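Local structure of Hcp1 family type VI secretion system effector (5XHH) at residues D63-S66 / P67-K71. The protein probably serves as the ring-forming tube component of the type VI secretion system, through which effectors are delivered. Numbering follows the deposited sequence.
Sequences DRAS and PNLFK
The N-terminus of helix 66-75, which follows strand 51-61 in the Hcp beta-barrel fold, is organised by a capping box of Asp63 and Ser66, ahead of the backbone hydrogen bonds Leu69 N to Ala65 O (2.8 Å) and Phe70 N to Ser66 O (2.9 Å, 178° at the hydrogen). The box closes within a type I turn: Asp63 OD1 takes the N-H of Ala65 from above its carboxylate plane at 2.9 Å, while Asp63 N gives back to Ser66 OG at 3.2 Å. Asp63 suits its place because its short carboxylate can fold back on the backbone, with OD2 held by His60; the Ser66 hydroxyl can accept from Asp63 N while donating to Glu123 OE2. Pro67, with no N-H to offer, fits the first turn of a helix, and its CD lies 3.4 Å from Arg64 O. Leu69 keeps CG beside its own backbone N (chi1 -66°), which brings CD1 to Ala65 CB at 4.0 Å, an apolar contact of two buried side chains that both touch Ile12; small Ala65 leaves room for the leucine branch. A water donates to Arg64 O and accepts from Asn68 ND2, and Asn68 OD1 receives Lys71 NZ at 3.1 Å from above the carbonyl plane.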
ATOM      1  N   ASP A  63       2.405  14.264   5.423  1.00 25.73           N
ATOM      2  CA  ASP A  63       1.961  15.058   4.282  1.00 27.78           C
ATOM      3  C   ASP A  63       0.446  15.200   4.349  1.00 28.98           C
ATOM      4  O   ASP A  63      -0.170  14.886   5.371  1.00 26.42           O
ATOM      5  CB  ASP A  63       2.458  14.431   2.964  1.00 26.84           C
ATOM      6  CG  ASP A  63       1.938  13.010   2.739  1.00 26.02           C
ATOM      7  OD1 ASP A  63       0.885  12.646   3.304  1.00 22.56           O
ATOM      8  OD2 ASP A  63       2.593  12.259   1.974  1.00 27.95           O
ATOM      9  N   ARG A  64      -0.159  15.645   3.236  1.00 29.20           N
ATOM     10  CA  ARG A  64      -1.590  15.931   3.216  1.00 30.98           C
ATOM     11  C   ARG A  64      -2.436  14.703   3.556  1.00 29.57           C
ATOM     12  O   ARG A  64      -3.557  14.846   4.049  1.00 27.51           O
ATOM     13  CB  ARG A  64      -1.996  16.493   1.844  1.00 35.98           C
ATOM     14  CG  ARG A  64      -3.506  16.668   1.660  1.00 43.37           C
ATOM     15  CD  ARG A  64      -3.918  16.809   0.197  1.00 45.16           C
ATOM     16  NE  ARG A  64      -3.839  18.188  -0.272  1.00 55.53           N
ATOM     17  CZ  ARG A  64      -4.832  19.071  -0.185  1.00 58.73           C
ATOM     18  NH1 ARG A  64      -5.991  18.725   0.358  1.00 58.35           N
ATOM     19  NH2 ARG A  64      -4.669  20.305  -0.642  1.00 60.50           N
ATOM     20  N   ALA A  65      -1.930  13.494   3.304  1.00 29.48           N
ATOM     21  CA  ALA A  65      -2.726  12.305   3.600  1.00 26.42           C
ATOM     22  C   ALA A  65      -2.772  11.991   5.088  1.00 25.44           C
ATOM     23  O   ALA A  65      -3.709  11.325   5.543  1.00 23.75           O
ATOM     24  CB  ALA A  65      -2.176  11.091   2.843  1.00 26.06           C
ATOM     25  N   SER A  66      -1.794  12.485   5.851  1.00 25.25           N
ATOM     26  CA  SER A  66      -1.624  12.031   7.227  1.00 23.54           C
ATOM     27  C   SER A  66      -2.850  12.259   8.101  1.00 24.25           C
ATOM     28  O   SER A  66      -3.288  11.301   8.760  1.00 26.78           O
ATOM     29  CB  SER A  66      -0.364  12.680   7.808  1.00 25.91           C
ATOM     30  OG  SER A  66       0.784  12.178   7.166  1.00 25.45           O
ATOM     31  N   PRO A  67      -3.458  13.452   8.160  1.00 24.41           N
ATOM     32  CA  PRO A  67      -4.654  13.590   9.007  1.00 24.10           C
ATOM     33  C   PRO A  67      -5.778  12.667   8.588  1.00 27.14           C
ATOM     34  O   PRO A  67      -6.529  12.184   9.445  1.00 24.37           O
ATOM     35  CB  PRO A  67      -5.041  15.072   8.846  1.00 26.21           C
ATOM     36  CG  PRO A  67      -3.804  15.753   8.347  1.00 25.86           C
ATOM     37  CD  PRO A  67      -3.145  14.715   7.469  1.00 26.21           C
ATOM     38  N   ASN A  68      -5.907  12.378   7.290  1.00 27.63           N
ATOM     39  CA  ASN A  68      -6.978  11.490   6.861  1.00 26.65           C
ATOM     40  C   ASN A  68      -6.647  10.030   7.109  1.00 27.08           C
ATOM     41  O   ASN A  68      -7.550   9.248   7.421  1.00 27.52           O
ATOM     42  CB  ASN A  68      -7.306  11.729   5.389  1.00 30.15           C
ATOM     43  CG  ASN A  68      -8.271  12.877   5.206  1.00 35.29           C
ATOM     44  OD1 ASN A  68      -9.223  13.009   5.963  1.00 37.73           O
ATOM     45  ND2 ASN A  68      -8.016  13.725   4.223  1.00 37.60           N
ATOM     46  N   LEU A  69      -5.381   9.630   6.972  1.00 29.11           N
ATOM     47  CA  LEU A  69      -5.007   8.288   7.417  1.00 24.28           C
ATOM     48  C   LEU A  69      -5.330   8.105   8.901  1.00 22.68           C
ATOM     49  O   LEU A  69      -5.932   7.106   9.296  1.00 23.35           O
ATOM     50  CB  LEU A  69      -3.524   8.030   7.137  1.00 23.11           C
ATOM     51  CG  LEU A  69      -3.136   7.981   5.661  1.00 22.57           C
ATOM     52  CD1 LEU A  69      -1.650   8.111   5.526  1.00 20.62           C
ATOM     53  CD2 LEU A  69      -3.602   6.654   5.048  1.00 24.93           C
ATOM     54  N   PHE A  70      -4.948   9.081   9.734  1.00 23.98           N
ATOM     55  CA  PHE A  70      -5.337   9.070  11.143  1.00 23.28           C
ATOM     56  C   PHE A  70      -6.850   8.928  11.316  1.00 24.23           C
ATOM     57  O   PHE A  70      -7.331   8.077  12.077  1.00 26.43           O
ATOM     58  CB  PHE A  70      -4.839  10.355  11.811  1.00 21.75           C
ATOM     59  CG  PHE A  70      -5.322  10.534  13.224  1.00 24.58           C
ATOM     60  CD1 PHE A  70      -4.641   9.949  14.281  1.00 22.43           C
ATOM     61  CD2 PHE A  70      -6.456  11.293  13.495  1.00 24.86           C
ATOM     62  CE1 PHE A  70      -5.090  10.111  15.586  1.00 27.02           C
ATOM     63  CE2 PHE A  70      -6.912  11.455  14.801  1.00 25.76           C
ATOM     64  CZ  PHE A  70      -6.228  10.866  15.845  1.00 23.96           C
ATOM     65  N   LYS A  71      -7.617   9.765  10.622  1.00 24.60           N
ATOM     66  CA  LYS A  71      -9.069   9.760  10.779  1.00 26.01           C
ATOM     67  C   LYS A  71      -9.680   8.409  10.397  1.00 26.91           C
ATOM     68  O   LYS A  71     -10.493   7.854  11.142  1.00 28.20           O
ATOM     69  CB  LYS A  71      -9.668  10.889   9.947  1.00 30.24           C
ATOM     70  CG  LYS A  71     -11.080  10.650   9.453  1.00 33.87           C
ATOM     71  CD  LYS A  71     -11.703  11.976   9.132  1.00 38.27           C
ATOM     72  CE  LYS A  71     -12.639  11.823   7.984  1.00 47.31           C
ATOM     73  NZ  LYS A  71     -11.820  11.594   6.756  1.00 51.80           N
TER
HETATM   74  O   HOH W   1      -5.699  13.787   2.355  1.00 33.93           O